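PDB 3NKL: UDP-D-quinovosamine 4-dehydrogenase from Vibrio fischeri, which probably acts as an oxidoreductase and lyase on a UDP-linked amino sugar, and is present here as a single Rossmann-like domain of a longer membrane protein. Local coordinates for residues Lys6-Gly11 with His64-Val69; Lys55-Leu60 with Glu86-Leu91. All coordinates share one frame; numbering follows the deposited sequence.

Contact 1 of 2, residues Lys6-Gly11 with His64-Val69; sequences KVLIYG and HCISTV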
ATOM      1  N   LYS B   6     -16.485  -5.280 -16.361  1.00 23.86           N
ATOM      2  CA  LYS B   6     -16.030  -5.914 -15.128  1.00 23.71           C
ATOM      3  C   LYS B   6     -14.504  -5.992 -15.056  1.00 23.18           C
ATOM      4  O   LYS B   6     -13.845  -6.370 -16.023  1.00 24.81           O
ATOM      5  CB  LYS B   6     -16.641  -7.302 -15.000  1.00 28.73           C
ATOM      6  CG  LYS B   6     -18.180  -7.245 -14.835  1.00 30.66           C
ATOM      7  CD  LYS B   6     -18.729  -8.612 -14.545  1.00 43.39           C
ATOM      8  CE  LYS B   6     -20.244  -8.635 -14.698  1.00 53.77           C
ATOM      9  NZ  LYS B   6     -20.719 -10.033 -14.929  1.00 63.44           N
ATOM     10  N   VAL B   7     -13.941  -5.620 -13.917  1.00 20.94           N
ATOM     11  CA  VAL B   7     -12.480  -5.688 -13.758  1.00 16.96           C
ATOM     12  C   VAL B   7     -12.102  -6.295 -12.425  1.00 21.80           C
ATOM     13  O   VAL B   7     -12.907  -6.316 -11.492  1.00 26.08           O
ATOM     14  CB  VAL B   7     -11.834  -4.288 -13.758  1.00 20.96           C
ATOM     15  CG1 VAL B   7     -12.206  -3.506 -15.018  1.00 20.29           C
ATOM     16  CG2 VAL B   7     -12.260  -3.532 -12.524  1.00 20.12           C
ATOM     17  N   LEU B   8     -10.859  -6.763 -12.323  1.00 17.84           N
ATOM     18  CA  LEU B   8     -10.251  -6.985 -11.029  1.00 19.72           C
ATOM     19  C   LEU B   8      -9.306  -5.827 -10.748  1.00 24.52           C
ATOM     20  O   LEU B   8      -8.712  -5.255 -11.677  1.00 18.40           O
ATOM     21  CB  LEU B   8      -9.432  -8.276 -10.996  1.00 16.42           C
ATOM     22  CG  LEU B   8     -10.152  -9.581 -11.348  1.00 26.46           C
ATOM     23  CD1 LEU B   8      -9.139 -10.712 -11.408  1.00 21.07           C
ATOM     24  CD2 LEU B   8     -11.224  -9.867 -10.302  1.00 25.23           C
ATOM     25  N   ILE B   9      -9.152  -5.502  -9.470  1.00 16.34           N
ATOM     26  CA  ILE B   9      -8.151  -4.509  -9.062  1.00 14.28           C
ATOM     27  C   ILE B   9      -7.041  -5.235  -8.335  1.00 19.22           C
ATOM     28  O   ILE B   9      -7.283  -5.922  -7.337  1.00 20.91           O
ATOM     29  CB  ILE B   9      -8.741  -3.445  -8.125  1.00 16.88           C
ATOM     30  CG1 ILE B   9      -9.794  -2.619  -8.876  1.00 19.60           C
ATOM     31  CG2 ILE B   9      -7.613  -2.566  -7.510  1.00 14.34           C
ATOM     32  CD1 ILE B   9     -10.501  -1.596  -8.010  1.00 20.79           C
ATOM     33  N   TYR B  10      -5.822  -5.116  -8.861  1.00 13.37           N
ATOM     34  CA  TYR B  10      -4.670  -5.737  -8.237  1.00 14.74           C
ATOM     35  C   TYR B  10      -4.125  -4.711  -7.248  1.00 15.26           C
ATOM     36  O   TYR B  10      -3.634  -3.667  -7.656  1.00 17.88           O
ATOM     37  CB  TYR B  10      -3.611  -6.062  -9.298  1.00 17.93           C
ATOM     38  CG  TYR B  10      -2.710  -7.229  -8.972  1.00 16.66           C
ATOM     39  CD1 TYR B  10      -1.827  -7.182  -7.892  1.00 22.43           C
ATOM     40  CD2 TYR B  10      -2.737  -8.384  -9.748  1.00 17.10           C
ATOM     41  CE1 TYR B  10      -0.997  -8.250  -7.595  1.00 24.87           C
ATOM     42  CE2 TYR B  10      -1.901  -9.458  -9.461  1.00 19.94           C
ATOM     43  CZ  TYR B  10      -1.052  -9.390  -8.386  1.00 25.15           C
ATOM     44  OH  TYR B  10      -0.239 -10.463  -8.124  1.00 25.76           O
ATOM     45  N   GLY B  11      -4.221  -5.021  -5.954  1.00 16.17           N
ATOM     46  CA  GLY B  11      -3.736  -4.153  -4.887  1.00 19.52           C
ATOM     47  C   GLY B  11      -4.917  -3.809  -3.993  1.00 22.05           C
ATOM     48  O   GLY B  11      -5.783  -3.034  -4.390  1.00 20.29           O
ATOM     49  N   HIS B  64     -15.967 -14.524 -14.199  1.00 28.11           N
ATOM     50  CA  HIS B  64     -16.622 -13.239 -14.410  1.00 26.85           C
ATOM     51  C   HIS B  64     -16.391 -12.655 -15.802  1.00 29.14           C
ATOM     52  O   HIS B  64     -16.732 -11.500 -16.048  1.00 29.37           O
ATOM     53  CB  HIS B  64     -16.119 -12.238 -13.362  1.00 28.97           C
ATOM     54  CG  HIS B  64     -16.454 -12.626 -11.958  1.00 36.81           C
ATOM     55  ND1 HIS B  64     -17.711 -12.458 -11.418  1.00 38.75           N
ATOM     56  CD2 HIS B  64     -15.695 -13.181 -10.981  1.00 38.68           C
ATOM     57  CE1 HIS B  64     -17.716 -12.893 -10.170  1.00 41.99           C
ATOM     58  NE2 HIS B  64     -16.503 -13.329  -9.878  1.00 41.18           N
ATOM     59  N   CYS B  65     -15.804 -13.446 -16.699  1.00 25.70           N
ATOM     60  CA  CYS B  65     -15.474 -12.978 -18.045  1.00 23.37           C
ATOM     61  C   CYS B  65     -14.765 -11.625 -18.015  1.00 23.88           C
ATOM     62  O   CYS B  65     -15.192 -10.674 -18.669  1.00 24.80           O
ATOM     63  CB  CYS B  65     -16.738 -12.889 -18.904  1.00 27.55           C
ATOM     64  SG  CYS B  65     -17.580 -14.486 -19.074  1.00 34.52           S
ATOM     65  N   ILE B  66     -13.687 -11.553 -17.236  1.00 22.92           N
ATOM     66  CA  ILE B  66     -12.926 -10.317 -17.068  1.00 20.93           C
ATOM     67  C   ILE B  66     -11.866 -10.189 -18.167  1.00 24.20           C
ATOM     68  O   ILE B  66     -11.100 -11.109 -18.397  1.00 27.17           O
ATOM     69  CB  ILE B  66     -12.277 -10.269 -15.663  1.00 23.12           C
ATOM     70  CG1 ILE B  66     -13.351  -9.925 -14.617  1.00 23.05           C
ATOM     71  CG2 ILE B  66     -11.143  -9.221 -15.627  1.00 21.09           C
ATOM     72  CD1 ILE B  66     -13.087 -10.472 -13.263  1.00 27.38           C
ATOM     73  N   SER B  67     -11.816  -9.058 -18.860  1.00 21.06           N
ATOM     74  CA  SER B  67     -10.784  -8.909 -19.876  1.00 27.08           C
ATOM     75  C   SER B  67      -9.876  -7.720 -19.606  1.00 21.20           C
ATOM     76  O   SER B  67      -9.083  -7.361 -20.451  1.00 19.22           O
ATOM     77  CB  SER B  67     -11.399  -8.793 -21.276  1.00 31.40           C
ATOM     78  OG  SER B  67     -12.259  -7.684 -21.345  1.00 39.57           O
ATOM     79  N   THR B  68     -10.015  -7.117 -18.432  1.00 15.44           N
ATOM     80  CA  THR B  68      -9.209  -5.949 -18.045  1.00 16.99           C
ATOM     81  C   THR B  68      -8.889  -6.032 -16.562  1.00 19.89           C
ATOM     82  O   THR B  68      -9.784  -6.275 -15.750  1.00 17.31           O
ATOM     83  CB  THR B  68      -9.968  -4.632 -18.322  1.00 19.40           C
ATOM     84  OG1 THR B  68     -10.179  -4.495 -19.726  1.00 26.28           O
ATOM     85  CG2 THR B  68      -9.188  -3.433 -17.834  1.00 23.64           C
ATOM     86  N   VAL B  69      -7.614  -5.837 -16.211  1.00 14.63           N
ATOM     87  CA  VAL B  69      -7.201  -5.816 -14.818  1.00 15.94           C
ATOM     88  C   VAL B  69      -6.503  -4.489 -14.556  1.00 18.43           C
ATOM     89  O   VAL B  69      -5.692  -4.037 -15.365  1.00 18.71           O
ATOM     90  CB  VAL B  69      -6.300  -7.034 -14.473  1.00 14.95           C
ATOM     91  CG1 VAL B  69      -5.658  -6.873 -13.081  1.00 12.96           C
ATOM     92  CG2 VAL B  69      -7.126  -8.341 -14.570  1.00 18.07           C
TER
HETATM   93  O   HOH W   1     -13.694  -7.010 -18.537  1.00 23.80           O
HETATM   94  O   HOH W   2     -20.011 -10.685 -12.175  1.00 57.55           O

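Contact 2 of 2, residues Lys55-Leu60 with Glu86-Leu91; sequences KYLERL and ESLAKL. With SO4 (sulfate ion), chain J; SO4 (sulfate ion), chain K.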
ATOM      1  N   LYS B  55      -3.230 -16.606  -6.901  1.00 29.44           N
ATOM      2  CA  LYS B  55      -3.535 -17.932  -7.423  1.00 29.23           C
ATOM      3  C   LYS B  55      -4.959 -17.980  -7.967  1.00 33.77           C
ATOM      4  O   LYS B  55      -5.283 -18.801  -8.829  1.00 37.34           O
ATOM      5  CB  LYS B  55      -3.349 -18.992  -6.319  1.00 30.53           C
ATOM      6  CG  LYS B  55      -3.900 -20.377  -6.654  1.00 45.21           C
ATOM      7  CD  LYS B  55      -3.555 -21.370  -5.527  1.00 62.01           C
ATOM      8  CE  LYS B  55      -4.197 -22.747  -5.724  1.00 69.22           C
ATOM      9  NZ  LYS B  55      -3.927 -23.656  -4.557  1.00 69.70           N
ATOM     10  N   TYR B  56      -5.815 -17.101  -7.459  1.00 33.01           N
ATOM     11  CA  TYR B  56      -7.214 -17.069  -7.898  1.00 32.93           C
ATOM     12  C   TYR B  56      -7.457 -16.301  -9.210  1.00 28.89           C
ATOM     13  O   TYR B  56      -8.591 -16.218  -9.658  1.00 26.47           O
ATOM     14  CB  TYR B  56      -8.111 -16.493  -6.790  1.00 28.32           C
ATOM     15  CG  TYR B  56      -8.514 -17.519  -5.746  1.00 37.54           C
ATOM     16  CD1 TYR B  56      -9.843 -17.731  -5.426  1.00 46.32           C
ATOM     17  CD2 TYR B  56      -7.561 -18.282  -5.095  1.00 39.45           C
ATOM     18  CE1 TYR B  56     -10.212 -18.673  -4.477  1.00 50.98           C
ATOM     19  CE2 TYR B  56      -7.922 -19.236  -4.146  1.00 48.21           C
ATOM     20  CZ  TYR B  56      -9.244 -19.420  -3.842  1.00 49.93           C
ATOM     21  OH  TYR B  56      -9.607 -20.362  -2.900  1.00 56.90           O
ATOM     22  N   LEU B  57      -6.412 -15.718  -9.798  1.00 22.08           N
ATOM     23  CA  LEU B  57      -6.565 -14.903 -11.009  1.00 21.49           C
ATOM     24  C   LEU B  57      -7.305 -15.637 -12.134  1.00 24.06           C
ATOM     25  O   LEU B  57      -8.288 -15.138 -12.690  1.00 23.40           O
ATOM     26  CB  LEU B  57      -5.196 -14.452 -11.527  1.00 20.77           C
ATOM     27  CG  LEU B  57      -4.649 -13.140 -10.962  1.00 24.35           C
ATOM     28  CD1 LEU B  57      -3.196 -13.013 -11.366  1.00 24.65           C
ATOM     29  CD2 LEU B  57      -5.456 -11.947 -11.467  1.00 20.21           C
ATOM     30  N   GLU B  58      -6.814 -16.812 -12.487  1.00 29.65           N
ATOM     31  CA  GLU B  58      -7.410 -17.549 -13.599  1.00 32.25           C
ATOM     32  C   GLU B  58      -8.879 -17.835 -13.379  1.00 31.75           C
ATOM     33  O   GLU B  58      -9.703 -17.596 -14.262  1.00 36.89           O
ATOM     34  CB  GLU B  58      -6.644 -18.842 -13.858  1.00 41.77           C
ATOM     35  CG  GLU B  58      -5.346 -18.594 -14.594  1.00 61.97           C
ATOM     36  CD  GLU B  58      -4.236 -19.535 -14.175  1.00 76.21           C
ATOM     37  OE1 GLU B  58      -3.189 -19.045 -13.694  1.00 73.73           O
ATOM     38  OE2 GLU B  58      -4.412 -20.762 -14.329  1.00 88.27           O
ATOM     39  N   ARG B  59      -9.220 -18.330 -12.197  1.00 27.85           N
ATOM     40  CA  ARG B  59     -10.594 -18.723 -11.954  1.00 30.87           C
ATOM     41  C   ARG B  59     -11.554 -17.537 -11.888  1.00 33.27           C
ATOM     42  O   ARG B  59     -12.707 -17.662 -12.264  1.00 30.38           O
ATOM     43  CB  ARG B  59     -10.711 -19.618 -10.712  1.00 30.17           C
ATOM     44  CG  ARG B  59     -10.497 -18.932  -9.380  1.00 37.43           C
ATOM     45  CD  ARG B  59     -10.394 -19.974  -8.241  1.00 43.94           C
ATOM     46  NE  ARG B  59      -9.077 -20.616  -8.213  1.00 50.85           N
ATOM     47  CZ  ARG B  59      -8.660 -21.456  -7.266  1.00 56.73           C
ATOM     48  NH1 ARG B  59      -9.460 -21.777  -6.253  1.00 53.35           N
ATOM     49  NH2 ARG B  59      -7.440 -21.976  -7.333  1.00 56.03           N
ATOM     50  N   LEU B  60     -11.083 -16.389 -11.411  1.00 25.55           N
ATOM     51  CA  LEU B  60     -11.929 -15.195 -11.332  1.00 22.77           C
ATOM     52  C   LEU B  60     -12.128 -14.588 -12.711  1.00 24.50           C
ATOM     53  O   LEU B  60     -13.225 -14.153 -13.062  1.00 25.76           O
ATOM     54  CB  LEU B  60     -11.297 -14.150 -10.392  1.00 20.12           C
ATOM     55  CG  LEU B  60     -11.318 -14.486  -8.894  1.00 23.74           C
ATOM     56  CD1 LEU B  60     -10.404 -13.524  -8.116  1.00 22.42           C
ATOM     57  CD2 LEU B  60     -12.744 -14.447  -8.345  1.00 30.17           C
ATOM     58  N   GLU B  86       3.596  -9.180 -16.143  1.00 21.22           N
ATOM     59  CA  GLU B  86       3.805 -10.335 -17.013  1.00 30.11           C
ATOM     60  C   GLU B  86       2.880 -11.498 -16.658  1.00 26.45           C
ATOM     61  O   GLU B  86       2.398 -12.208 -17.548  1.00 24.17           O
ATOM     62  CB  GLU B  86       5.283 -10.759 -17.009  1.00 28.73           C
ATOM     63  CG  GLU B  86       6.182  -9.662 -17.595  1.00 31.96           C
ATOM     64  CD  GLU B  86       7.640 -10.081 -17.760  1.00 40.59           C
ATOM     65  OE1 GLU B  86       7.910 -11.188 -18.283  1.00 36.01           O
ATOM     66  OE2 GLU B  86       8.521  -9.285 -17.380  1.00 39.75           O
ATOM     67  N   SER B  87       2.618 -11.681 -15.368  1.00 20.41           N
ATOM     68  CA  SER B  87       1.681 -12.708 -14.917  1.00 24.58           C
ATOM     69  C   SER B  87       0.288 -12.469 -15.505  1.00 23.11           C
ATOM     70  O   SER B  87      -0.410 -13.408 -15.878  1.00 21.86           O
ATOM     71  CB  SER B  87       1.637 -12.784 -13.379  1.00 25.63           C
ATOM     72  OG  SER B  87       0.765 -11.811 -12.794  1.00 25.79           O
ATOM     73  N   LEU B  88      -0.108 -11.207 -15.616  1.00 15.63           N
ATOM     74  CA  LEU B  88      -1.409 -10.872 -16.203  1.00 18.24           C
ATOM     75  C   LEU B  88      -1.420 -10.966 -17.730  1.00 20.24           C
ATOM     76  O   LEU B  88      -2.413 -11.394 -18.343  1.00 19.43           O
ATOM     77  CB  LEU B  88      -1.837  -9.458 -15.764  1.00 16.97           C
ATOM     78  CG  LEU B  88      -1.986  -9.324 -14.242  1.00 19.09           C
ATOM     79  CD1 LEU B  88      -2.067  -7.855 -13.847  1.00 14.85           C
ATOM     80  CD2 LEU B  88      -3.272 -10.061 -13.795  1.00 19.15           C
ATOM     81  N   ALA B  89      -0.330 -10.544 -18.354  1.00 17.11           N
ATOM     82  CA  ALA B  89      -0.244 -10.616 -19.808  1.00 19.85           C
ATOM     83  C   ALA B  89      -0.560 -11.998 -20.307  1.00 19.85           C
ATOM     84  O   ALA B  89      -1.237 -12.157 -21.330  1.00 20.37           O
ATOM     85  CB  ALA B  89       1.136 -10.208 -20.286  1.00 18.10           C
ATOM     86  N   LYS B  90      -0.008 -13.006 -19.629  1.00 14.44           N
ATOM     87  CA  LYS B  90      -0.144 -14.375 -20.066  1.00 11.73           C
ATOM     88  C   LYS B  90      -1.538 -14.942 -19.802  1.00 13.93           C
ATOM     89  O   LYS B  90      -1.807 -16.095 -20.126  1.00 17.73           O
ATOM     90  CB  LYS B  90       0.917 -15.263 -19.402  1.00 20.37           C
ATOM     91  CG  LYS B  90       2.339 -14.832 -19.735  1.00 32.32           C
ATOM     92  CD  LYS B  90       3.376 -15.525 -18.822  1.00 39.33           C
ATOM     93  CE  LYS B  90       4.798 -15.121 -19.187  1.00 37.30           C
ATOM     94  NZ  LYS B  90       5.766 -15.537 -18.122  1.00 44.35           N
ATOM     95  N   LEU B  91      -2.416 -14.136 -19.209  1.00 19.07           N
ATOM     96  CA  LEU B  91      -3.801 -14.558 -19.018  1.00 19.58           C
ATOM     97  C   LEU B  91      -4.725 -13.847 -20.012  1.00 19.37           C
ATOM     98  O   LEU B  91      -5.945 -13.895 -19.867  1.00 17.15           O
ATOM     99  CB  LEU B  91      -4.271 -14.269 -17.589  1.00 20.03           C
ATOM    100  CG  LEU B  91      -3.498 -15.027 -16.500  1.00 19.62           C
ATOM    101  CD1 LEU B  91      -3.980 -14.599 -15.126  1.00 23.79           C
ATOM    102  CD2 LEU B  91      -3.726 -16.515 -16.713  1.00 26.25           C
TER
HETATM  103  S   SO4 J 143      -7.194 -21.476  -0.599  1.00 95.23           S
HETATM  104  O1  SO4 J 143      -8.458 -20.759  -0.441  1.00 92.00           O
HETATM  105  O2  SO4 J 143      -7.188 -22.601   0.331  1.00103.90           O
HETATM  106  O3  SO4 J 143      -7.036 -21.980  -1.963  1.00 91.46           O
HETATM  107  O4  SO4 J 143      -6.083 -20.579  -0.291  1.00100.02           O
HETATM  108  S   SO4 K 144      -0.031 -17.131  -4.797  1.00 68.90           S
HETATM  109  O1  SO4 K 144      -1.447 -16.861  -4.585  1.00 42.16           O
HETATM  110  O2  SO4 K 144       0.776 -16.082  -4.156  1.00 71.87           O
HETATM  111  O3  SO4 K 144       0.291 -18.427  -4.191  1.00 76.15           O
HETATM  112  O4  SO4 K 144       0.271 -17.175  -6.230  1.00 73.04           O

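Contact 1 of 2, residues Lys6-Gly11 with His64-Val69
K6 O receives a 2.6 Å hydrogen bond from water 1, and the same water accepts from S67 N at 2.8 Å, so a solvent molecule joins the two backbones just ahead of the point where strand 68-71 takes up its place beside strand 5-10. K6 carries a second bridge. Its side chain leaves with CG anti to the carbonyl carbon (chi1 -65°) and runs extended past H64 O until NZ meets water 2, 2.9 Å away; that water also bonds H64 ND1. Further along, the strands run parallel, with V69 CA lying 3.5 Å from L8 O in a CA-H...O contact. L8 N, buried here, has no hydrogen-bond partner in the model; T68 O stands 3.6 Å from it. V7 and T68 lie side by side on one face of the sheet. On the other, L8 is crossed at about a right angle by I66, whose CD1 comes 3.6 Å from L8 CD2, and V69 sits beside the L8 CB. C65, which ends helix 57-64 in a Schellman motif, is the residue of an interchain disulfide seen in a crystal structure of this protein. Strand 5-10 is central in the parallel part of this Rossmann-like sheet: strand 29-35 bonds to V7 and I9 along one edge, strand 68-71 adjoins the other, and helix 14-25 packs on I9.

Contact 2 of 2, residues Lys55-Leu60 with Glu86-Leu91
Ahead of L57 and E58, the two residues that touch L88 and L91, comes K55, whose backbone N donates a 2.9 Å hydrogen bond to O1 of the chain K sulfate, which also lies against K55 CB. Y56 follows, pointing elsewhere: its OH bonds O1 of the chain J sulfate at 2.7 Å and is also hydrogen-bonded to K43 NZ. O3 of that ion sits at the edge of the ring, near its plane, while R59 NH1 lies 3.4 Å above one face, displaced toward the rim. H42 meets the ring edge-to-face. Both ions are probably from the crystallisation liquor.

L57 makes the helix-to-helix contact through L88 and also meets L91, just past the end of helix 78-89. Its CD2 reaches L88 CD2 at 3.7 Å, and L91 CD1 comes 3.8 Å from L57 CB; both leucines cross L57 at about a right angle. One residue on, E58 contributes the aliphatic part of its side chain, with CG only 3.4 Å from L91 CD2, a tight fit. The E58 chain bends at chi2 (145°), which sets E58 CD 4.0 Å from L91 CD2. L91 therefore fits its two methyls against two successive residues, one against L57 and one against E58. At L60, the backbone N donates to Y56 O as the helix gets under way.

No hydrogen bond crosses between the segments, so apolar contact joins the start of helix 57-64 to the end of helix 78-89 and the turn that follows it. Beneath them lies the sheet: L57 and L60 rest on I35 of strand 29-35, and L88 packs on V69 and L71 of strand 68-71.

The centres of contacts 1 and 2 are about 10 Å apart, and their segments alternate along the chain: 6-11, 55-60, 64-69, 86-91. Contact 1 pairs neighbouring strands of the sheet; contact 2 joins the two helices packed on its L8 face. They touch directly, L8 CD1 meeting L57 CD2 at 3.9 Å and V69 CG1 meeting L88 CD1 at 3.8 Å. Helix 57-64 leads into strand 68-71, which in turn leads to helix 78-89, so contact 1 lies in the sheet and contact 2 in the helix layer covering its L8 and V69 face. G11, directly after strand 5-10, begins a GxGxxG pattern consistent with nucleotide binding.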